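PDB 3WO8: beta-N-acetylglucosaminidase from Thermotoga maritima, which probably hydrolyses terminal non-reducing N-acetyl-D-hexosamine residues in N-acetyl-beta-D-hexosaminides, as a family 3 glycoside hydrolase with a TIM barrel. Local coordinates for residues B[102-105]-B[106-110]; B[155-158]-B[159-163]. One frame throughout, in Å; residues are numbered along the deposited sequence.

Contact 1 and contact 2 sit on two helices, 100-117 and 147-164, that pack against each other on the outside of the TIM barrel, with the centres of the contacts about 7 Å apart. Each is a local contact along its own helix, and side chains of both mesh where the helices meet. Arg108 NH1 makes a salt bridge to Glu163 OE1 at 3.1 Å. Tyr104 CD1 lies 3.3 Å from Arg156 NH2, while deeper in the interface Ser107 CB rests 3.3 Å from Ala157 O. Of these two outer helices, contact 1 also faces the second subunit, through Val102, Arg105 and Val109, whereas contact 2 stays within its own chain.

Contact 1 (B[102-105]-B[106-110])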
loop_
_atom_site.group_PDB
_atom_site.type_symbol
_atom_site.label_atom_id
_atom_site.label_comp_id
_atom_site.label_asym_id
_atom_site.label_seq_id
_atom_site.Cartn_x
_atom_site.Cartn_y
_atom_site.Cartn_z
ATOM N N VAL B 102 11.988 16.979 6.422
ATOM C CA VAL B 102 11.383 15.634 6.493
ATOM C C VAL B 102 9.939 15.651 5.927
ATOM O O VAL B 102 9.455 14.657 5.332
ATOM C CB VAL B 102 11.456 14.983 7.907
ATOM C CG1 VAL B 102 12.850 15.071 8.496
ATOM C CG2 VAL B 102 10.503 15.618 8.870
ATOM N N THR B 103 9.281 16.796 6.108
ATOM C CA THR B 103 7.945 17.005 5.624
ATOM C C THR B 103 7.980 16.994 4.112
ATOM O O THR B 103 7.158 16.319 3.462
ATOM C CB THR B 103 7.371 18.326 6.166
ATOM O OG1 THR B 103 7.087 18.191 7.580
ATOM C CG2 THR B 103 6.118 18.727 5.399
ATOM N N TYR B 104 8.947 17.735 3.568
ATOM C CA TYR B 104 9.229 17.721 2.140
ATOM C C TYR B 104 9.392 16.251 1.685
ATOM O O TYR B 104 8.834 15.822 0.662
ATOM C CB TYR B 104 10.501 18.542 1.807
ATOM C CG TYR B 104 10.944 18.375 0.360
ATOM C CD1 TYR B 104 10.327 19.092 -0.662
ATOM C CD2 TYR B 104 11.947 17.456 0.006
ATOM C CE1 TYR B 104 10.695 18.918 -1.998
ATOM C CE2 TYR B 104 12.321 17.261 -1.331
ATOM C CZ TYR B 104 11.699 17.996 -2.330
ATOM O OH TYR B 104 12.071 17.841 -3.658
ATOM N N ARG B 105 10.181 15.517 2.468
ATOM C CA ARG B 105 10.569 14.139 2.180
ATOM C C ARG B 105 9.355 13.237 2.097
ATOM O O ARG B 105 9.198 12.510 1.114
ATOM C CB ARG B 105 11.503 13.632 3.290
ATOM C CG ARG B 105 12.743 12.948 2.767
ATOM C CD ARG B 105 12.796 11.441 2.969
ATOM N NE ARG B 105 13.817 11.064 3.950
ATOM C CZ ARG B 105 14.397 9.864 4.011
ATOM N NH1 ARG B 105 15.288 9.622 4.949
ATOM N NH2 ARG B 105 14.071 8.886 3.168
ATOM N N TYR B 106 8.505 13.300 3.132
ATOM C CA TYR B 106 7.279 12.500 3.190
ATOM C C TYR B 106 6.378 12.824 1.998
ATOM O O TYR B 106 5.996 11.917 1.214
ATOM C CB TYR B 106 6.508 12.761 4.477
ATOM C CG TYR B 106 5.090 12.249 4.399
ATOM C CD1 TYR B 106 4.812 10.876 4.466
ATOM C CD2 TYR B 106 4.034 13.123 4.234
ATOM C CE1 TYR B 106 3.512 10.391 4.360
ATOM C CE2 TYR B 106 2.736 12.654 4.119
ATOM C CZ TYR B 106 2.463 11.296 4.172
ATOM O OH TYR B 106 1.140 10.884 4.057
ATOM N N SER B 107 6.084 14.127 1.867
ATOM C CA SER B 107 5.230 14.631 0.812
ATOM C C SER B 107 5.674 14.135 -0.518
ATOM O O SER B 107 4.836 13.761 -1.334
ATOM C CB SER B 107 5.191 16.143 0.824
ATOM O OG SER B 107 4.838 16.579 2.125
ATOM N N ARG B 108 6.982 14.078 -0.732
ATOM C CA ARG B 108 7.514 13.598 -2.002
ATOM C C ARG B 108 7.256 12.095 -2.202
ATOM O O ARG B 108 6.808 11.656 -3.307
ATOM C CB ARG B 108 9.001 13.886 -2.078
ATOM C CG ARG B 108 9.641 13.640 -3.447
ATOM C CD ARG B 108 11.162 13.686 -3.307
ATOM N NE ARG B 108 11.884 13.371 -4.545
ATOM C CZ ARG B 108 13.100 13.841 -4.874
ATOM N NH1 ARG B 108 13.645 13.477 -6.031
ATOM N NH2 ARG B 108 13.781 14.677 -4.077
ATOM N N VAL B 109 7.514 11.296 -1.163
ATOM C CA VAL B 109 7.264 9.874 -1.345
ATOM C C VAL B 109 5.772 9.650 -1.499
ATOM O O VAL B 109 5.339 8.809 -2.305
ATOM C CB VAL B 109 7.862 8.911 -0.261
ATOM C CG1 VAL B 109 9.034 9.510 0.500
ATOM C CG2 VAL B 109 6.820 8.407 0.705
ATOM N N ALA B 110 4.979 10.389 -0.728
ATOM C CA ALA B 110 3.516 10.273 -0.841
ATOM C C ALA B 110 3.052 10.667 -2.222
ATOM O O ALA B 110 2.297 9.947 -2.880
ATOM C CB ALA B 110 2.851 11.151 0.177
#
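Ser107 turns its hydroxyl back onto the preceding turn of the helix, where OG donates to Thr103 O at 2.7 Å. With chi1 at -53°, OG is placed beside its own backbone N, close enough to share that acceptor. OG comes from above the carbonyl plane and Ser107 N, 2.9 Å from Thr103 O, from the opposite face, so one carbonyl oxygen takes two bonds and the buried hydroxyl is satisfied within the helix. Across the two segments, the remaining backbone bonds follow the same spacing of four residues: Tyr106 N to Val102 O, Arg108 N to Tyr104 O and Val109 N to Arg105 O.

Side-chain packing adds to this. The extended Arg108 chain brings NH2 to the edge of the Tyr104 ring, near its plane, 3.6 Å from Tyr104 OH; the planes of ring and guanidinium are 77° apart. This is a touch in passing, since the guanidinium is anchored by Glu163 on helix 147-164. Val109 CG1 is pressed against Arg105 O at 3.1 Å, and Ala110 CB covers part of one face of the Tyr106 ring.

Arg105 bends outward to a cation-pi contact with Phe335 of the second subunit, and Val109 packs on Ile116 of that subunit. Serine bonding to the carbonyl four residues back is a familiar alpha-helical feature, here on an outer helix of a TIM barrel that also borders the dimer interface.

Contact 2 (B[155-158]-B[159-163]); sequences ARAC and EGYLE
Arg156 and Glu159, three residues apart on helix 147-164, are joined by a salt bridge in which two nitrogens converge on one oxygen. Arg156 NH2 reaches Glu159 OE1 at 2.8 Å, nearly in line with its C-O bond, and Arg156 NE reaches the same OE1 at 3.0 Å from the syn side, somewhat out of the carboxylate plane. OE1 lies at the edge of the guanidinium, in its plane, but the two flat groups are turned 56° to each other and are not coplanar. Because NE and NH2 share OE1, the grip is on a single oxygen. The arginine chain is bent at chi2 and chi3, curling NE and NH2 back toward the glutamate, whose own chain runs extended beyond CG.

This is the more open flank, joined by charge rather than close carbon packing; further along, the exposed Glu163 bridges across to Arg108 of helix 100-117. Ala157, Cys158 and Tyr161 make the other flank, buried and close-set. Tyr161 has its CG beside the backbone N (chi1 -75°), which lays CD2 against Ala157 O at 3.0 Å; CE2 of the ring also packs on Ala157 CB at 4.4 Å. The partly exposed Leu162 closes the edge of that face, its CD1 within 3.0 Å of Cys158 O. Cys158 itself packs between strand 167-173, at Pro168 and Ile170, and Val208 of helix 203-211.

Both charged groups have further partners: Arg156 NH1 bridges to Asp101, and Glu159 OE2 to Arg211, with Glu212 close by. Asp101, Arg156, Glu159 and Arg211 thus form a chain of alternating charges linking three helical regions; such surroundings probably favour an ionised Glu159, although the nearby Glu212 would work against it.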
loop_
_atom_site.group_PDB
_atom_site.type_symbol
_atom_site.label_atom_id
_atom_site.label_comp_id
_atom_site.label_asym_id
_atom_site.label_seq_id
_atom_site.Cartn_x
_atom_site.Cartn_y
_atom_site.Cartn_z
ATOM N N ALA B 155 4.924 24.808 2.955
ATOM C CA ALA B 155 5.519 25.078 1.650
ATOM C C ALA B 155 6.396 23.915 1.309
ATOM O O ALA B 155 6.315 23.387 0.199
ATOM C CB ALA B 155 6.303 26.379 1.628
ATOM N N ARG B 156 7.174 23.458 2.283
ATOM C CA ARG B 156 7.958 22.221 2.067
ATOM C C ARG B 156 7.060 21.068 1.584
ATOM O O ARG B 156 7.421 20.326 0.670
ATOM C CB ARG B 156 8.693 21.808 3.340
ATOM C CG ARG B 156 9.629 22.878 3.898
ATOM C CD ARG B 156 11.081 22.767 3.453
ATOM N NE ARG B 156 11.264 22.471 2.027
ATOM C CZ ARG B 156 12.301 21.762 1.544
ATOM N NH1 ARG B 156 13.253 21.276 2.360
ATOM N NH2 ARG B 156 12.387 21.516 0.240
ATOM N N ALA B 157 5.869 20.966 2.168
ATOM C CA ALA B 157 4.934 19.920 1.816
ATOM C C ALA B 157 4.430 20.082 0.410
ATOM O O ALA B 157 4.340 19.116 -0.370
ATOM C CB ALA B 157 3.762 19.948 2.767
ATOM N N CYS B 158 4.083 21.316 0.073
ATOM C CA CYS B 158 3.588 21.552 -1.264
ATOM C C CYS B 158 4.698 21.230 -2.271
ATOM O O CYS B 158 4.450 20.562 -3.288
ATOM C CB CYS B 158 3.068 22.973 -1.395
ATOM S SG CYS B 158 1.514 23.303 -0.514
ATOM N N GLU B 159 5.921 21.662 -1.964
ATOM C CA GLU B 159 7.084 21.363 -2.811
ATOM C C GLU B 159 7.236 19.860 -2.998
ATOM O O GLU B 159 7.367 19.379 -4.136
ATOM C CB GLU B 159 8.376 21.912 -2.191
ATOM C CG GLU B 159 8.528 23.436 -2.257
ATOM C CD GLU B 159 9.534 24.008 -1.253
ATOM O OE1 GLU B 159 10.343 23.232 -0.682
ATOM O OE2 GLU B 159 9.500 25.243 -1.026
ATOM N N GLY B 160 7.203 19.133 -1.870
ATOM C CA GLY B 160 7.282 17.663 -1.877
ATOM C C GLY B 160 6.271 17.020 -2.818
ATOM O O GLY B 160 6.625 16.247 -3.720
ATOM N N TYR B 161 5.005 17.376 -2.646
ATOM C CA TYR B 161 3.962 16.773 -3.443
ATOM C C TYR B 161 4.149 17.107 -4.920
ATOM O O TYR B 161 3.851 16.302 -5.796
ATOM C CB TYR B 161 2.582 17.256 -2.989
ATOM C CG TYR B 161 2.039 16.669 -1.696
ATOM C CD1 TYR B 161 1.661 15.331 -1.609
ATOM C CD2 TYR B 161 1.861 17.468 -0.558
ATOM C CE1 TYR B 161 1.153 14.800 -0.416
ATOM C CE2 TYR B 161 1.364 16.936 0.645
ATOM C CZ TYR B 161 1.009 15.601 0.709
ATOM O OH TYR B 161 0.482 15.072 1.869
ATOM N N LEU B 162 4.589 18.311 -5.224
ATOM C CA LEU B 162 4.762 18.647 -6.648
ATOM C C LEU B 162 5.950 17.900 -7.225
ATOM O O LEU B 162 5.890 17.443 -8.368
ATOM C CB LEU B 162 4.959 20.137 -6.872
ATOM C CG LEU B 162 3.744 20.975 -6.511
ATOM C CD1 LEU B 162 4.158 22.232 -5.745
ATOM C CD2 LEU B 162 2.955 21.303 -7.782
ATOM N N GLU B 163 7.022 17.776 -6.436
ATOM C CA GLU B 163 8.211 17.100 -6.910
ATOM C C GLU B 163 7.756 15.690 -7.259
ATOM O O GLU B 163 8.119 15.177 -8.300
ATOM C CB GLU B 163 9.318 17.077 -5.835
ATOM C CG GLU B 163 10.760 17.330 -6.307
ATOM C CD GLU B 163 11.169 16.541 -7.556
ATOM O OE1 GLU B 163 11.669 15.395 -7.408
ATOM O OE2 GLU B 163 11.008 17.081 -8.685
#